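Local structure of aminoglycoside N(6')acetyltransferase (Legionella pneumophila subsp. pneumophila, 3F5B) at residues A[79-84]-A[93-98]; A[97-102]-A[130-135]; A[111-116]-A[142-147]. The protein probably transfers an acetyl group to the 6'-amino group of aminoglycosides. All blocks are in the same frame, centred on the assembly; numbering follows the deposited sequence.

Contact 1: A[79-84]-A[93-98]; sequences LITSEI and GAVTLD. With CHX (cyclohexane), chain D.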
loop_
_atom_site.group_PDB
_atom_site.type_symbol
_atom_site.label_atom_id
_atom_site.label_comp_id
_atom_site.label_asym_id
_atom_site.label_seq_id
_atom_site.Cartn_x
_atom_site.Cartn_y
_atom_site.Cartn_z
ATOM N N LEU A 79 4.410 -2.542 -2.818
ATOM C CA LEU A 79 3.777 -1.465 -2.056
ATOM C C LEU A 79 4.516 -0.170 -2.351
ATOM O O LEU A 79 5.744 -0.154 -2.623
ATOM C CB LEU A 79 3.735 -1.757 -0.540
ATOM C CG LEU A 79 3.303 -3.160 -0.055
ATOM C CD1 LEU A 79 4.494 -4.163 -0.095
ATOM C CD2 LEU A 79 2.718 -3.128 1.363
ATOM N N ILE A 80 3.756 0.916 -2.289
ATOM C CA ILE A 80 4.224 2.260 -2.620
ATOM C C ILE A 80 3.724 3.200 -1.518
ATOM O O ILE A 80 2.524 3.224 -1.225
ATOM C CB ILE A 80 3.670 2.744 -3.979
ATOM C CG1 ILE A 80 3.981 1.728 -5.106
ATOM C CG2 ILE A 80 4.255 4.180 -4.341
ATOM C CD1 ILE A 80 3.465 2.148 -6.516
ATOM N N THR A 81 4.643 3.920 -0.869
ATOM C CA THR A 81 4.256 4.853 0.189
ATOM C C THR A 81 4.773 6.268 -0.093
ATOM O O THR A 81 5.841 6.443 -0.669
ATOM C CB THR A 81 4.748 4.399 1.579
ATOM O OG1 THR A 81 6.176 4.326 1.587
ATOM C CG2 THR A 81 4.184 2.971 1.933
ATOM N N SER A 82 4.022 7.274 0.333
ATOM C CA SER A 82 4.559 8.621 0.322
ATOM C C SER A 82 4.030 9.369 1.504
ATOM O O SER A 82 2.899 9.121 1.964
ATOM C CB SER A 82 4.189 9.340 -0.961
ATOM O OG SER A 82 2.784 9.303 -1.155
ATOM N N GLU A 83 4.844 10.298 1.992
ATOM C CA GLU A 83 4.520 11.010 3.216
ATOM C C GLU A 83 3.832 12.323 2.943
ATOM O O GLU A 83 4.025 12.956 1.902
ATOM C CB GLU A 83 5.753 11.210 4.102
ATOM C CG GLU A 83 6.872 12.004 3.455
ATOM C CD GLU A 83 8.280 11.592 3.924
ATOM O OE1 GLU A 83 9.256 12.187 3.405
ATOM O OE2 GLU A 83 8.419 10.676 4.781
ATOM N N ILE A 84 2.997 12.700 3.897
ATOM C CA ILE A 84 2.276 13.957 3.865
ATOM C C ILE A 84 2.790 14.741 5.051
ATOM O O ILE A 84 2.884 14.205 6.154
ATOM C CB ILE A 84 0.752 13.701 3.980
ATOM C CG1 ILE A 84 0.266 12.945 2.736
ATOM C CG2 ILE A 84 -0.027 15.000 4.203
ATOM C CD1 ILE A 84 -0.808 11.959 3.025
ATOM N N GLY A 93 0.830 14.709 10.373
ATOM C CA GLY A 93 1.113 14.213 9.035
ATOM C C GLY A 93 0.359 12.924 8.728
ATOM O O GLY A 93 -0.626 12.572 9.400
ATOM N N ALA A 94 0.822 12.214 7.708
ATOM C CA ALA A 94 0.180 10.972 7.294
ATOM C C ALA A 94 1.004 10.270 6.215
ATOM O O ALA A 94 1.758 10.915 5.477
ATOM C CB ALA A 94 -1.226 11.253 6.790
ATOM N N VAL A 95 0.866 8.949 6.129
ATOM C CA VAL A 95 1.473 8.186 5.028
ATOM C C VAL A 95 0.368 7.668 4.110
ATOM O O VAL A 95 -0.653 7.163 4.578
ATOM C CB VAL A 95 2.387 7.021 5.530
ATOM C CG1 VAL A 95 1.605 5.993 6.317
ATOM C CG2 VAL A 95 3.097 6.339 4.371
ATOM N N THR A 96 0.567 7.808 2.809
ATOM C CA THR A 96 -0.386 7.286 1.833
ATOM C C THR A 96 0.207 5.988 1.293
ATOM O O THR A 96 1.389 5.954 0.942
ATOM C CB THR A 96 -0.635 8.282 0.674
ATOM O OG1 THR A 96 -1.108 9.524 1.214
ATOM C CG2 THR A 96 -1.678 7.720 -0.338
ATOM N N LEU A 97 -0.625 4.943 1.252
ATOM C CA LEU A 97 -0.235 3.602 0.852
ATOM C C LEU A 97 -0.935 3.178 -0.442
ATOM O O LEU A 97 -2.141 3.397 -0.627
ATOM C CB LEU A 97 -0.578 2.601 1.974
ATOM C CG LEU A 97 -0.256 1.125 1.797
ATOM C CD1 LEU A 97 1.290 0.912 1.616
ATOM C CD2 LEU A 97 -0.812 0.380 3.028
ATOM N N ASP A 98 -0.156 2.580 -1.340
ATOM C CA ASP A 98 -0.698 1.836 -2.470
ATOM C C ASP A 98 -0.138 0.448 -2.376
ATOM O O ASP A 98 1.068 0.288 -2.124
ATOM C CB ASP A 98 -0.162 2.387 -3.757
ATOM C CG ASP A 98 -1.074 3.362 -4.389
ATOM O OD1 ASP A 98 -1.814 2.928 -5.312
ATOM O OD2 ASP A 98 -1.025 4.552 -3.993
HETATM C C1 CHX D . -5.211 0.002 -6.253
HETATM C C2 CHX D . -4.019 -0.636 -5.535
HETATM C C3 CHX D . -3.470 0.278 -4.432
HETATM C C4 CHX D . -4.493 0.471 -3.306
HETATM C C5 CHX D . -5.949 0.440 -3.807
HETATM C C6 CHX D . -6.114 0.806 -5.295
#
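Ile80 and Asp98 pair in an antiparallel bridge that starts a continuous register running through Thr81 with Leu97, Ser82 with Thr96 and Glu83 with Val95 to Ile84 with Ala94. The strand segments 79-84 and 94-98 run at 159° with their axes 4.6 Å apart. Six backbone hydrogen bonds join them in three reciprocal pairs. Thr96 N to Ser82 O, at 2.8 Å, is almost straight at the hydrogen (178°), whereas Ala94 N to Ile84 O stretches to 3.3 Å with the donor tilted out of the carbonyl plane, next to the loop residue Gly93. Side chains alternate between two faces. On the one carrying Thr81 and Leu97, the methyl CG2 of Thr81 meets CD1 of Leu97 at 3.6 Å; CG2 lies anti to the carbonyl carbon, while OG1, between the backbone N and the carbonyl carbon, is hydrogen-bonded to Trp67 NE1. CG2 of Val95 adds to this cluster against CB of Thr81, at 3.8 Å, and Phe119 of helix 109-123 touches both Thr81 and Leu97. The other face is more mixed: CB of Ile80 lies 3.9 Å from CB of Asp98, and OG of Ser82 lies 4.0 Å from CB of Thr96. Asp98 also brings OD1 to the bound cyclohexane, 3.2 Å from its C3. The hairpin thus joins its strands through main-chain bonds, with a largely apolar face, where Leu79, Thr81 and Leu97 touch helix 109-123, and a partly exposed face that bears an acidic group at the ligand pocket.

Contact 2: A[97-102]-A[130-135]; sequences LDLFIC and VLINPE. With CHX (cyclohexane), chain D.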
loop_
_atom_site.group_PDB
_atom_site.type_symbol
_atom_site.label_atom_id
_atom_site.label_comp_id
_atom_site.label_asym_id
_atom_site.label_seq_id
_atom_site.Cartn_x
_atom_site.Cartn_y
_atom_site.Cartn_z
ATOM N N LEU A 97 -0.625 4.943 1.252
ATOM C CA LEU A 97 -0.235 3.602 0.852
ATOM C C LEU A 97 -0.935 3.178 -0.442
ATOM O O LEU A 97 -2.141 3.397 -0.627
ATOM C CB LEU A 97 -0.578 2.601 1.974
ATOM C CG LEU A 97 -0.256 1.125 1.797
ATOM C CD1 LEU A 97 1.290 0.912 1.616
ATOM C CD2 LEU A 97 -0.812 0.380 3.028
ATOM N N ASP A 98 -0.156 2.580 -1.340
ATOM C CA ASP A 98 -0.698 1.836 -2.470
ATOM C C ASP A 98 -0.138 0.448 -2.376
ATOM O O ASP A 98 1.068 0.288 -2.124
ATOM C CB ASP A 98 -0.162 2.387 -3.757
ATOM C CG ASP A 98 -1.074 3.362 -4.389
ATOM O OD1 ASP A 98 -1.814 2.928 -5.312
ATOM O OD2 ASP A 98 -1.025 4.552 -3.993
ATOM N N LEU A 99 -0.974 -0.557 -2.625
ATOM C CA LEU A 99 -0.462 -1.923 -2.577
ATOM C C LEU A 99 -1.047 -2.819 -3.654
ATOM O O LEU A 99 -2.201 -2.627 -4.089
ATOM C CB LEU A 99 -0.638 -2.525 -1.181
ATOM C CG LEU A 99 -2.060 -2.767 -0.704
ATOM C CD1 LEU A 99 -2.412 -4.242 -0.907
ATOM C CD2 LEU A 99 -2.249 -2.396 0.777
ATOM N N PHE A 100 -0.248 -3.808 -4.034
ATOM C CA PHE A 100 -0.549 -4.714 -5.106
ATOM C C PHE A 100 -0.116 -6.107 -4.688
ATOM O O PHE A 100 1.097 -6.380 -4.530
ATOM C CB PHE A 100 0.203 -4.273 -6.378
ATOM C CG PHE A 100 -0.026 -2.819 -6.741
ATOM C CD1 PHE A 100 -1.123 -2.450 -7.537
ATOM C CD2 PHE A 100 0.836 -1.829 -6.286
ATOM C CE1 PHE A 100 -1.366 -1.114 -7.863
ATOM C CE2 PHE A 100 0.608 -0.473 -6.608
ATOM C CZ PHE A 100 -0.505 -0.125 -7.415
ATOM N N ILE A 101 -1.091 -6.990 -4.471
ATOM C CA ILE A 101 -0.760 -8.378 -4.207
ATOM C C ILE A 101 -0.617 -9.049 -5.575
ATOM O O ILE A 101 -1.612 -9.283 -6.259
ATOM C CB ILE A 101 -1.847 -9.163 -3.370
ATOM C CG1 ILE A 101 -2.306 -8.407 -2.132
ATOM C CG2 ILE A 101 -1.350 -10.609 -3.045
ATOM C CD1 ILE A 101 -1.226 -7.981 -1.209
ATOM N N CYS A 102 0.611 -9.394 -5.929
ATOM C CA CYS A 102 0.942 -9.755 -7.289
ATOM C C CYS A 102 1.011 -11.246 -7.579
ATOM O O CYS A 102 1.049 -11.629 -8.748
ATOM C CB CYS A 102 2.270 -9.094 -7.663
ATOM S SG CYS A 102 2.112 -7.274 -7.586
ATOM N N VAL A 130 -2.501 6.275 8.394
ATOM C CA VAL A 130 -2.279 5.734 7.050
ATOM C C VAL A 130 -3.509 6.032 6.197
ATOM O O VAL A 130 -4.641 5.881 6.652
ATOM C CB VAL A 130 -2.018 4.174 7.024
ATOM C CG1 VAL A 130 -1.811 3.678 5.568
ATOM C CG2 VAL A 130 -0.816 3.818 7.889
ATOM N N LEU A 131 -3.274 6.449 4.958
ATOM C CA LEU A 131 -4.355 6.692 4.013
ATOM C C LEU A 131 -4.229 5.731 2.855
ATOM O O LEU A 131 -3.123 5.473 2.376
ATOM C CB LEU A 131 -4.313 8.127 3.491
ATOM C CG LEU A 131 -4.380 9.230 4.549
ATOM C CD1 LEU A 131 -4.032 10.572 3.912
ATOM C CD2 LEU A 131 -5.756 9.267 5.218
ATOM N N ILE A 132 -5.377 5.211 2.415
ATOM C CA ILE A 132 -5.473 4.398 1.199
ATOM C C ILE A 132 -6.661 4.836 0.345
ATOM O O ILE A 132 -7.691 5.276 0.879
ATOM C CB ILE A 132 -5.492 2.880 1.531
ATOM C CG1 ILE A 132 -5.062 2.062 0.318
ATOM C CG2 ILE A 132 -6.825 2.433 2.126
ATOM C CD1 ILE A 132 -4.393 0.677 0.717
ATOM N N ASN A 133 -6.515 4.721 -0.977
ATOM C CA ASN A 133 -7.428 5.424 -1.895
ATOM C C ASN A 133 -7.989 4.558 -3.033
ATOM O O ASN A 133 -7.707 4.835 -4.191
ATOM C CB ASN A 133 -6.694 6.631 -2.488
ATOM C CG ASN A 133 -6.381 7.689 -1.436
ATOM O OD1 ASN A 133 -7.264 8.419 -1.009
ATOM N ND2 ASN A 133 -5.121 7.750 -1.000
ATOM N N PRO A 134 -8.769 3.499 -2.715
ATOM C CA PRO A 134 -9.188 2.637 -3.827
ATOM C C PRO A 134 -10.326 3.215 -4.650
ATOM O O PRO A 134 -11.087 4.067 -4.162
ATOM C CB PRO A 134 -9.661 1.369 -3.115
ATOM C CG PRO A 134 -10.263 1.920 -1.836
ATOM C CD PRO A 134 -9.238 2.962 -1.420
ATOM N N GLU A 135 -10.398 2.781 -5.910
ATOM C CA GLU A 135 -11.545 3.037 -6.786
ATOM C C GLU A 135 -12.788 2.396 -6.154
ATOM O O GLU A 135 -12.730 1.251 -5.704
ATOM C CB GLU A 135 -11.257 2.390 -8.142
ATOM C CG GLU A 135 -12.294 2.663 -9.195
ATOM C CD GLU A 135 -11.913 2.084 -10.541
ATOM O OE1 GLU A 135 -10.776 1.621 -10.724
ATOM O OE2 GLU A 135 -12.765 2.131 -11.441
HETATM C C1 CHX D . -5.211 0.002 -6.253
HETATM C C2 CHX D . -4.019 -0.636 -5.535
HETATM C C3 CHX D . -3.470 0.278 -4.432
HETATM C C4 CHX D . -4.493 0.471 -3.306
HETATM C C5 CHX D . -5.949 0.440 -3.807
HETATM C C6 CHX D . -6.114 0.806 -5.295
HETATM O O HOH W 1 -3.734 4.925 -2.115
#
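Leu97 and Ile132 carry most of this contact, with Val130 and Leu99 extending it to either end. Leu97 N donates a nearly linear hydrogen bond (166° at the hydrogen) to Leu131 O at 2.8 Å, the one direct hydrogen bond between segments 97-102 and 130-135. CB of Leu97 rests 3.9 Å from CG1 of Val130. Ile132 reaches back across the gap with its longer branch. Its CG1, anti to the backbone N (chi1 -158°), approaches Leu97 O to 3.3 Å, and its CD1 continues to CD2 of Leu99 at 3.7 Å; there the two side chains cross at about a right angle. Past this point the segments diverge, as the 56° angle between strands 97-101 and 130-132 implies. Close to the start of the split, a water donates to Leu97 O at 2.7 Å and makes weak bonds to Asp98 OD2 and Asn133 ND2, so it bridges the Leu97 carbonyl and, weakly, the side chains of Asp98 and Asn133 across the split. Cyclohexane lies between the diverging arms. Its C2 comes within 3.1 Å of Leu99 O and its C3 lies over one face of the Phe100 ring, offset toward the rim, while Ile132 CG1 and Pro134 also touch it. Tyr145 of helix 139-148 meets Leu99, Ile132 and Pro134. A splayed pair of parallel central strands is characteristic of the GNAT fold, where the opening usually receives the acetyl-CoA cofactor. The pocket wall combines apolar side chains and the Phe100 ring with the Leu99 carbonyl and the Asp98 carboxylate, and an apolar ligand occupies it in this crystal; the water sits at the start of the split instead.

Contact 3: A[111-116]-A[142-147]; sequences LSVQMI and VHVYKK. With CHX (cyclohexane), chain D; EDO (1,2-ethanediol), chain I.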
loop_
_atom_site.group_PDB
_atom_site.type_symbol
_atom_site.label_atom_id
_atom_site.label_comp_id
_atom_site.label_asym_id
_atom_site.label_seq_id
_atom_site.Cartn_x
_atom_site.Cartn_y
_atom_site.Cartn_z
ATOM N N LEU A 111 -5.152 -13.004 4.678
ATOM C CA LEU A 111 -3.729 -12.792 4.414
ATOM C C LEU A 111 -3.387 -11.324 4.071
ATOM O O LEU A 111 -2.347 -10.806 4.501
ATOM C CB LEU A 111 -3.270 -13.686 3.266
ATOM C CG LEU A 111 -1.753 -13.745 3.052
ATOM C CD1 LEU A 111 -1.319 -15.096 2.454
ATOM C CD2 LEU A 111 -1.284 -12.581 2.151
ATOM N N SER A 112 -4.228 -10.686 3.256
ATOM C CA SER A 112 -3.990 -9.285 2.870
ATOM C C SER A 112 -4.064 -8.367 4.092
ATOM O O SER A 112 -3.255 -7.464 4.229
ATOM C CB SER A 112 -5.000 -8.827 1.826
ATOM O OG SER A 112 -4.831 -9.584 0.637
ATOM N N VAL A 113 -5.020 -8.627 4.990
ATOM C CA VAL A 113 -5.171 -7.842 6.194
ATOM C C VAL A 113 -3.920 -8.029 7.057
ATOM O O VAL A 113 -3.357 -7.067 7.595
ATOM C CB VAL A 113 -6.479 -8.206 6.968
ATOM C CG1 VAL A 113 -6.496 -7.532 8.344
ATOM C CG2 VAL A 113 -7.714 -7.768 6.153
ATOM N N GLN A 114 -3.464 -9.265 7.175
ATOM C CA GLN A 114 -2.301 -9.516 7.990
ATOM C C GLN A 114 -1.105 -8.783 7.378
ATOM O O GLN A 114 -0.312 -8.194 8.082
ATOM C CB GLN A 114 -2.011 -11.011 8.086
ATOM C CG GLN A 114 -0.798 -11.331 8.989
ATOM C CD GLN A 114 -0.536 -12.818 9.116
ATOM O OE1 GLN A 114 -1.409 -13.631 8.813
ATOM N NE2 GLN A 114 0.671 -13.187 9.572
HETATM N N MSE A 115 -0.961 -8.852 6.072
HETATM C CA MSE A 115 0.186 -8.174 5.432
HETATM C C MSE A 115 0.135 -6.663 5.649
HETATM O O MSE A 115 1.174 -6.028 5.951
HETATM C CB MSE A 115 0.268 -8.488 3.941
HETATM C CG MSE A 115 1.609 -8.039 3.299
HETATM SE SE MSE A 115 1.307 -7.433 1.468
HETATM C CE MSE A 115 0.202 -5.934 1.905
ATOM N N ILE A 116 -1.062 -6.091 5.473
ATOM C CA ILE A 116 -1.245 -4.666 5.712
ATOM C C ILE A 116 -0.813 -4.318 7.140
ATOM O O ILE A 116 -0.001 -3.399 7.342
ATOM C CB ILE A 116 -2.728 -4.218 5.461
ATOM C CG1 ILE A 116 -3.064 -4.259 3.957
ATOM C CG2 ILE A 116 -2.990 -2.843 6.113
ATOM C CD1 ILE A 116 -4.551 -4.196 3.633
ATOM N N VAL A 142 -11.905 -2.467 -1.267
ATOM C CA VAL A 142 -12.629 -1.682 -0.271
ATOM C C VAL A 142 -12.937 -2.585 0.927
ATOM O O VAL A 142 -12.789 -2.188 2.095
ATOM C CB VAL A 142 -13.968 -1.111 -0.875
ATOM C CG1 VAL A 142 -14.932 -0.618 0.201
ATOM C CG2 VAL A 142 -13.690 -0.024 -1.925
ATOM N N HIS A 143 -13.400 -3.796 0.619
ATOM C CA HIS A 143 -13.759 -4.777 1.640
ATOM C C HIS A 143 -12.556 -5.203 2.505
ATOM O O HIS A 143 -12.613 -5.209 3.745
ATOM C CB HIS A 143 -14.397 -6.007 0.985
ATOM C CG HIS A 143 -14.772 -7.063 1.972
ATOM N ND1 HIS A 143 -15.965 -7.043 2.659
ATOM C CD2 HIS A 143 -14.088 -8.136 2.434
ATOM C CE1 HIS A 143 -16.017 -8.081 3.474
ATOM N NE2 HIS A 143 -14.891 -8.756 3.359
ATOM N N VAL A 144 -11.472 -5.576 1.847
ATOM C CA VAL A 144 -10.223 -5.884 2.580
ATOM C C VAL A 144 -9.759 -4.703 3.430
ATOM O O VAL A 144 -9.405 -4.870 4.589
ATOM C CB VAL A 144 -9.113 -6.305 1.596
ATOM C CG1 VAL A 144 -7.760 -6.304 2.262
ATOM C CG2 VAL A 144 -9.468 -7.659 0.934
ATOM N N TYR A 145 -9.754 -3.495 2.884
ATOM C CA TYR A 145 -9.236 -2.375 3.692
ATOM C C TYR A 145 -10.148 -2.134 4.882
ATOM O O TYR A 145 -9.672 -1.873 5.983
ATOM C CB TYR A 145 -9.067 -1.091 2.864
ATOM C CG TYR A 145 -8.180 -1.287 1.660
ATOM C CD1 TYR A 145 -7.228 -2.308 1.635
ATOM C CD2 TYR A 145 -8.301 -0.470 0.549
ATOM C CE1 TYR A 145 -6.417 -2.506 0.543
ATOM C CE2 TYR A 145 -7.474 -0.657 -0.558
ATOM C CZ TYR A 145 -6.549 -1.677 -0.547
ATOM O OH TYR A 145 -5.735 -1.882 -1.615
ATOM N N LYS A 146 -11.469 -2.235 4.681
ATOM C CA LYS A 146 -12.384 -2.123 5.821
ATOM C C LYS A 146 -12.082 -3.195 6.883
ATOM O O LYS A 146 -12.109 -2.903 8.085
ATOM C CB LYS A 146 -13.866 -2.202 5.403
ATOM C CG LYS A 146 -14.410 -0.909 4.783
ATOM C CD LYS A 146 -15.930 -0.841 4.837
ATOM C CE LYS A 146 -16.526 -1.378 3.578
ATOM N NZ LYS A 146 -17.984 -1.119 3.584
ATOM N N LYS A 147 -11.837 -4.427 6.441
ATOM C CA LYS A 147 -11.454 -5.535 7.332
ATOM C C LYS A 147 -10.195 -5.212 8.138
ATOM O O LYS A 147 -10.080 -5.625 9.278
ATOM C CB LYS A 147 -11.169 -6.806 6.522
ATOM C CG LYS A 147 -12.130 -7.953 6.716
ATOM C CD LYS A 147 -11.684 -9.206 5.920
ATOM C CE LYS A 147 -11.040 -10.307 6.780
ATOM N NZ LYS A 147 -12.026 -10.986 7.697
HETATM C C1 CHX D . -5.211 0.002 -6.253
HETATM C C2 CHX D . -4.019 -0.636 -5.535
HETATM C C3 CHX D . -3.470 0.278 -4.432
HETATM C C4 CHX D . -4.493 0.471 -3.306
HETATM C C5 CHX D . -5.949 0.440 -3.807
HETATM C C6 CHX D . -6.114 0.806 -5.295
HETATM C C1 EDO I . -7.700 -6.211 -2.356
HETATM O O1 EDO I . -8.260 -7.226 -3.221
HETATM C C2 EDO I . -6.191 -6.102 -2.562
HETATM O O2 EDO I . -5.766 -4.732 -2.694
#
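Val144 packs against Ser112 and Ile116 at the buried heart of the contact, where helix segments 111-116 and 142-147 cross at -55° with axes 9.1 Å apart. CG1 of Val144, anti to its backbone N (chi1 166°), sits 3.8 Å from CB of Ser112 and 4.1 Å from CD1 of Ile116; the Ser112 hydroxyl is hydrogen-bonded to Gly108 O, just before helix 109-123. The Ile116 methyl CD1 also lies 3.8 Å from CD1 of Tyr145, their side chains crossing at about a right angle. Val113 belongs to the same tight part: its CG2 packs on CB of Lys147 at 3.6 Å and lies near Val144 O. No hydrogen bond joins the segments. The loose side is that of Lys147, exposed, with only its CB in contact and the rest of its chain leading away. On the inner side Tyr145 extends its hydroxyl to 3.2 Å from cyclohexane C4, with C5 of the same ligand at the ring edge. A 1,2-ethanediol, probably from the crystallisation liquor, makes a weak hydrogen bond to Tyr145 OH. The two crossing helices belong to the GNAT fold, each following one of the splayed central strands, and Tyr145 brings the second helix to the ligand pocket.

Overall arrangement
From the N terminus, contact 1 closes first, as strand 94-101 turns back on strand 74-84 in a hairpin joined by a nine-residue loop. Contact 2 opens on the same strand, sharing Leu97 and Asp98 with contact 1, and closes the beta-alpha-beta unit that passes through helix 109-123 to strand 129-132. Contact 3 begins on that helix, before contact 2 has closed, and ends on helix 139-148, so the two cross along the chain, whereas contacts 1 and 3 follow in series. Together they tie three neighbouring strands of the sheet to two helices. Leu79 meets Met115, and Ile132 meets Tyr145; all three contacts reach cyclohexane.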